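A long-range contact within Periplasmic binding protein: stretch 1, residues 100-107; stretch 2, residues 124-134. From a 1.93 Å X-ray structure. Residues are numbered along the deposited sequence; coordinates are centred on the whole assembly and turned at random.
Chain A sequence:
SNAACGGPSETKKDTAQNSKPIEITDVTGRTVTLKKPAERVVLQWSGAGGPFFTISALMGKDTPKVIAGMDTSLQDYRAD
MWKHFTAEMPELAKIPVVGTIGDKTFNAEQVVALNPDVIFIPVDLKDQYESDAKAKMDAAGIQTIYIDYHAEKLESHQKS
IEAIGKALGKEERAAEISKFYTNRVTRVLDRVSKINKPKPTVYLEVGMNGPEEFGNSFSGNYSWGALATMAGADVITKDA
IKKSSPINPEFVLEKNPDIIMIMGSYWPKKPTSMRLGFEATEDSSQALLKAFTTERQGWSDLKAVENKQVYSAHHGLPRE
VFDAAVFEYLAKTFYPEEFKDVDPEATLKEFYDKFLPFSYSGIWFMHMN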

ATOM      1  N   THR A 100      11.390  -5.447  14.198  1.00 35.03           N
ATOM      2  CA  THR A 100      10.284  -4.542  13.916  1.00 33.18           C
ATOM      3  C   THR A 100       9.632  -4.085  15.225  1.00 34.03           C
ATOM      4  O   THR A 100       9.394  -4.896  16.119  1.00 37.24           O
ATOM      5  CB  THR A 100       9.264  -5.224  12.973  1.00 37.28           C
ATOM      6  OG1 THR A 100       9.855  -5.362  11.672  1.00 38.56           O
ATOM      7  CG2 THR A 100       8.001  -4.399  12.843  1.00 36.54           C
ATOM      8  N   ILE A 101       9.376  -2.782  15.347  1.00 34.31           N
ATOM      9  CA  ILE A 101       8.703  -2.212  16.520  1.00 35.34           C
ATOM     10  C   ILE A 101       7.369  -2.915  16.736  1.00 39.05           C
ATOM     11  O   ILE A 101       6.594  -3.063  15.792  1.00 37.42           O
ATOM     12  CB  ILE A 101       8.410  -0.702  16.325  1.00 40.15           C
ATOM     13  CG1 ILE A 101       9.711   0.096  16.257  1.00 39.03           C
ATOM     14  CG2 ILE A 101       7.518  -0.158  17.453  1.00 39.56           C
ATOM     15  CD1 ILE A 101      10.444   0.160  17.588  1.00 40.89           C
ATOM     16  N   GLY A 102       7.093  -3.344  17.965  1.00 44.03           N
ATOM     17  CA  GLY A 102       5.815  -3.966  18.259  1.00 52.50           C
ATOM     18  C   GLY A 102       5.921  -5.475  18.217  1.00 60.11           C
ATOM     19  O   GLY A 102       5.052  -6.186  18.731  1.00 61.99           O
ATOM     20  N   ASP A 103       6.980  -5.964  17.581  1.00 63.44           N
ATOM     21  CA  ASP A 103       7.346  -7.366  17.702  1.00 68.76           C
ATOM     22  C   ASP A 103       8.286  -7.500  18.888  1.00 70.70           C
ATOM     23  O   ASP A 103       8.747  -6.504  19.448  1.00 73.38           O
ATOM     24  CB  ASP A 103       8.032  -7.875  16.433  1.00 71.68           C
ATOM     25  CG  ASP A 103       7.069  -8.057  15.280  1.00 74.87           C
ATOM     26  OD1 ASP A 103       5.851  -7.850  15.482  1.00 77.32           O
ATOM     27  OD2 ASP A 103       7.529  -8.422  14.175  1.00 74.98           O
ATOM     28  N   LYS A 104       8.573  -8.734  19.272  1.00 70.33           N
ATOM     29  CA  LYS A 104       9.523  -8.987  20.337  1.00 70.52           C
ATOM     30  C   LYS A 104      10.885  -9.226  19.687  1.00 69.85           C
ATOM     31  O   LYS A 104      11.829  -9.707  20.320  1.00 70.86           O
ATOM     32  CB  LYS A 104       9.049 -10.176  21.177  1.00 72.88           C
ATOM     33  CG  LYS A 104       7.525 -10.182  21.379  1.00 71.89           C
ATOM     34  CD  LYS A 104       7.106 -10.748  22.735  1.00 72.88           C
ATOM     35  CE  LYS A 104       5.609 -10.552  22.988  1.00 71.85           C
ATOM     36  NZ  LYS A 104       5.223  -9.115  23.081  1.00 68.65           N
ATOM     37  N   THR A 105      10.961  -8.858  18.406  1.00 68.15           N
ATOM     38  CA  THR A 105      12.179  -8.953  17.600  1.00 63.80           C
ATOM     39  C   THR A 105      12.960  -7.637  17.578  1.00 56.86           C
ATOM     40  O   THR A 105      14.127  -7.614  17.186  1.00 55.62           O
ATOM     41  CB  THR A 105      11.866  -9.353  16.130  1.00 61.05           C
ATOM     42  OG1 THR A 105      11.085  -8.323  15.503  1.00 57.78           O
ATOM     43  CG2 THR A 105      11.107 -10.676  16.070  1.00 62.41           C
ATOM     44  N   PHE A 106      12.319  -6.542  17.981  1.00 52.34           N
ATOM     45  CA  PHE A 106      13.003  -5.256  18.007  1.00 51.09           C
ATOM     46  C   PHE A 106      13.904  -5.152  19.226  1.00 49.92           C
ATOM     47  O   PHE A 106      13.452  -5.322  20.361  1.00 52.54           O
ATOM     48  CB  PHE A 106      12.029  -4.080  17.990  1.00 50.72           C
ATOM     49  CG  PHE A 106      12.692  -2.760  17.709  1.00 51.79           C
ATOM     50  CD1 PHE A 106      13.154  -1.957  18.742  1.00 49.76           C
ATOM     51  CD2 PHE A 106      12.871  -2.331  16.403  1.00 53.26           C
ATOM     52  CE1 PHE A 106      13.768  -0.753  18.476  1.00 49.14           C
ATOM     53  CE2 PHE A 106      13.483  -1.127  16.130  1.00 53.01           C
ATOM     54  CZ  PHE A 106      13.938  -0.334  17.170  1.00 52.06           C
ATOM     55  N   ASN A 107      15.183  -4.886  18.973  1.00 43.65           N
ATOM     56  CA  ASN A 107      16.176  -4.739  20.028  1.00 43.58           C
ATOM     57  C   ASN A 107      16.795  -3.357  19.885  1.00 40.99           C
ATOM     58  O   ASN A 107      17.567  -3.115  18.954  1.00 41.08           O
ATOM     59  CB  ASN A 107      17.247  -5.833  19.907  1.00 43.95           C
ATOM     60  CG  ASN A 107      18.278  -5.783  21.030  1.00 47.79           C
ATOM     61  OD1 ASN A 107      18.833  -4.728  21.341  1.00 46.52           O
ATOM     62  ND2 ASN A 107      18.543  -6.936  21.641  1.00 51.53           N
ATOM     63  N   ASP A 124       0.660   5.149  12.239  1.00 31.22           N
ATOM     64  CA  ASP A 124      -0.017   3.962  12.776  1.00 31.02           C
ATOM     65  C   ASP A 124       0.893   3.155  13.713  1.00 30.88           C
ATOM     66  O   ASP A 124       0.422   2.312  14.480  1.00 32.15           O
ATOM     67  CB  ASP A 124      -0.539   3.078  11.635  1.00 30.40           C
ATOM     68  CG  ASP A 124      -1.870   3.570  11.071  1.00 37.65           C
ATOM     69  OD1 ASP A 124      -2.261   4.725  11.376  1.00 35.99           O
ATOM     70  OD2 ASP A 124      -2.528   2.802  10.323  1.00 40.42           O
ATOM     71  N   LEU A 125       2.194   3.425  13.645  1.00 26.98           N
ATOM     72  CA  LEU A 125       3.192   2.741  14.466  1.00 30.44           C
ATOM     73  C   LEU A 125       3.738   3.666  15.578  1.00 32.74           C
ATOM     74  O   LEU A 125       4.483   3.227  16.465  1.00 32.25           O
ATOM     75  CB  LEU A 125       4.336   2.238  13.560  1.00 30.01           C
ATOM     76  CG  LEU A 125       5.453   1.365  14.156  1.00 32.18           C
ATOM     77  CD1 LEU A 125       4.894   0.113  14.811  1.00 33.00           C
ATOM     78  CD2 LEU A 125       6.456   0.988  13.067  1.00 32.40           C
ATOM     79  N   LYS A 126       3.338   4.940  15.542  1.00 31.45           N
ATOM     80  CA  LYS A 126       3.851   5.965  16.470  1.00 29.71           C
ATOM     81  C   LYS A 126       3.644   5.662  17.964  1.00 32.61           C
ATOM     82  O   LYS A 126       4.586   5.782  18.765  1.00 31.82           O
ATOM     83  CB  LYS A 126       3.254   7.340  16.118  1.00 31.92           C
ATOM     84  CG  LYS A 126       3.586   8.496  17.109  1.00 30.65           C
ATOM     85  CD  LYS A 126       3.233   9.845  16.469  1.00 29.20           C
ATOM     86  CE  LYS A 126       3.388  11.026  17.430  1.00 32.35           C
ATOM     87  NZ  LYS A 126       2.417  11.000  18.549  1.00 35.06           N
ATOM     88  N   ASP A 127       2.428   5.277  18.347  1.00 34.99           N
ATOM     89  CA  ASP A 127       2.156   4.998  19.755  1.00 36.20           C
ATOM     90  C   ASP A 127       3.077   3.909  20.296  1.00 34.06           C
ATOM     91  O   ASP A 127       3.698   4.073  21.355  1.00 36.29           O
ATOM     92  CB  ASP A 127       0.687   4.615  19.968  1.00 42.63           C
ATOM     93  CG  ASP A 127      -0.251   5.794  19.787  1.00 50.25           C
ATOM     94  OD1 ASP A 127       0.183   6.944  20.025  1.00 48.80           O
ATOM     95  OD2 ASP A 127      -1.421   5.570  19.414  1.00 55.43           O
ATOM     96  N   GLN A 128       3.180   2.806  19.564  1.00 33.18           N
ATOM     97  CA  GLN A 128       4.045   1.706  19.972  1.00 33.41           C
ATOM     98  C   GLN A 128       5.512   2.152  20.002  1.00 32.72           C
ATOM     99  O   GLN A 128       6.246   1.830  20.932  1.00 31.31           O
ATOM    100  CB  GLN A 128       3.884   0.520  19.028  1.00 34.37           C
ATOM    101  CG  GLN A 128       4.495  -0.752  19.557  1.00 42.52           C
ATOM    102  CD  GLN A 128       3.680  -1.343  20.690  1.00 51.90           C
ATOM    103  OE1 GLN A 128       4.220  -1.967  21.611  1.00 54.46           O
ATOM    104  NE2 GLN A 128       2.369  -1.146  20.630  1.00 52.83           N
ATOM    105  N   TYR A 129       5.931   2.892  18.978  1.00 31.81           N
ATOM    106  CA  TYR A 129       7.305   3.362  18.900  1.00 31.14           C
ATOM    107  C   TYR A 129       7.632   4.222  20.119  1.00 33.34           C
ATOM    108  O   TYR A 129       8.639   3.997  20.800  1.00 33.46           O
ATOM    109  CB  TYR A 129       7.512   4.152  17.604  1.00 29.53           C
ATOM    110  CG  TYR A 129       8.865   4.835  17.483  1.00 31.91           C
ATOM    111  CD1 TYR A 129      10.024   4.097  17.260  1.00 33.18           C
ATOM    112  CD2 TYR A 129       8.976   6.220  17.566  1.00 30.42           C
ATOM    113  CE1 TYR A 129      11.271   4.730  17.140  1.00 32.87           C
ATOM    114  CE2 TYR A 129      10.202   6.855  17.436  1.00 30.00           C
ATOM    115  CZ  TYR A 129      11.340   6.109  17.222  1.00 32.01           C
ATOM    116  OH  TYR A 129      12.553   6.743  17.091  1.00 34.17           O
ATOM    117  N   GLU A 130       6.768   5.189  20.413  1.00 34.11           N
ATOM    118  CA  GLU A 130       7.015   6.102  21.521  1.00 37.81           C
ATOM    119  C   GLU A 130       7.020   5.376  22.855  1.00 41.81           C
ATOM    120  O   GLU A 130       7.732   5.770  23.781  1.00 43.72           O
ATOM    121  CB  GLU A 130       6.011   7.261  21.515  1.00 40.87           C
ATOM    122  CG  GLU A 130       6.042   8.046  20.206  1.00 45.01           C
ATOM    123  CD  GLU A 130       5.726   9.524  20.358  1.00 52.71           C
ATOM    124  OE1 GLU A 130       4.730   9.861  21.037  1.00 56.41           O
ATOM    125  OE2 GLU A 130       6.477  10.348  19.776  1.00 50.90           O
ATOM    126  N   SER A 131       6.246   4.298  22.952  1.00 41.08           N
ATOM    127  CA  SER A 131       6.174   3.549  24.202  1.00 42.95           C
ATOM    128  C   SER A 131       7.400   2.661  24.409  1.00 41.68           C
ATOM    129  O   SER A 131       7.888   2.520  25.529  1.00 42.49           O
ATOM    130  CB  SER A 131       4.915   2.685  24.223  1.00 44.23           C
ATOM    131  OG  SER A 131       4.752   2.095  25.497  1.00 51.68           O
ATOM    132  N   ASP A 132       7.887   2.063  23.322  1.00 44.62           N
ATOM    133  CA  ASP A 132       8.884   0.991  23.411  1.00 47.23           C
ATOM    134  C   ASP A 132      10.342   1.412  23.193  1.00 43.99           C
ATOM    135  O   ASP A 132      11.228   0.838  23.812  1.00 48.63           O
ATOM    136  CB  ASP A 132       8.572  -0.130  22.408  1.00 43.48           C
ATOM    137  CG  ASP A 132       7.438  -1.039  22.858  1.00 47.96           C
ATOM    138  OD1 ASP A 132       7.024  -0.961  24.039  1.00 49.47           O
ATOM    139  OD2 ASP A 132       6.971  -1.851  22.018  1.00 46.94           O
ATOM    140  N   ALA A 133      10.582   2.383  22.309  1.00 37.73           N
ATOM    141  CA  ALA A 133      11.928   2.623  21.775  1.00 39.77           C
ATOM    142  C   ALA A 133      12.387   4.084  21.706  1.00 39.79           C
ATOM    143  O   ALA A 133      13.585   4.354  21.825  1.00 37.95           O
ATOM    144  CB  ALA A 133      12.057   1.984  20.381  1.00 38.90           C
ATOM    145  N   LYS A 134      11.457   5.013  21.479  1.00 39.99           N
ATOM    146  CA  LYS A 134      11.820   6.408  21.193  1.00 38.00           C
ATOM    147  C   LYS A 134      12.737   7.042  22.240  1.00 37.78           C
ATOM    148  O   LYS A 134      13.674   7.738  21.875  1.00 36.98           O
ATOM    149  CB  LYS A 134      10.586   7.296  20.958  1.00 36.99           C
ATOM    150  CG  LYS A 134      10.958   8.732  20.521  1.00 37.02           C
ATOM    151  CD  LYS A 134       9.735   9.573  20.089  1.00 37.09           C
ATOM    152  CE  LYS A 134      10.161  10.973  19.592  1.00 35.33           C
ATOM    153  NZ  LYS A 134      10.972  11.724  20.604  1.00 35.68           N
TER
HETATM  154  O   HOH W   1       8.710  -2.634  20.283  1.00 46.49           O

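The contact is small, 299 Å² with both sides summed, and it is organised around one apolar side chain. Ile101 sits in an irregular segment, its CA-to-CB bond directed toward the helix, and it loses 108 Å² to the other stretch, more than any other residue here. With chi1 and chi2 both m, Ile101 reaches along the helix: Ile101 CG2 lies 3.7 Å from Leu125 CD1 and 3.7 Å from Gln128 CG, while Ile101 CD1 lies 3.7 Å from Ala133 CB and 4.0 Å from Tyr129 CD1. Leu125, Tyr129 and Ala133, each four residues on from the last, thus share a single isoleucine, and Gln128 joins them through its CG. Ala133 is where the chain first leaves helical geometry. Tyr129 offers its ring edge to Ile101 CD1. Phe106 extends the apolar patch, Phe106 CE1 lying 3.7 Å from Ala133 CB, so that this methyl serves two partners.

Direct hydrogen bonds play no part across the interface. The polar link is a water: it accepts from Gly102 N at 2.9 Å and donates to Asp132 OD2 at 2.6 Å, bridging a Gly102 N to Asp132 OD2 gap of 4.3 Å.

Backbone shape sets the presentation of Ile101. A type II turn from Thr100 to Asp103, closed by Asp103 N to Thr100 O at 3.0 Å, places Ile101 and Gly102 at its two central positions. The phi/psi of 97/-18 at Gly102 by itself calls for glycine, and Gly102 CA packs 3.7 Å from Gln128 CG. Thr100 N also donates to Thr105 OG1 at 3.2 Å, a nearly linear bond that ties the start of the turn to Thr105. On the helix, Tyr129 N bonds to Leu125 O at 2.9 Å and Ala133 N to Tyr129 O at 2.9 Å, linking three of the residues that meet Ile101.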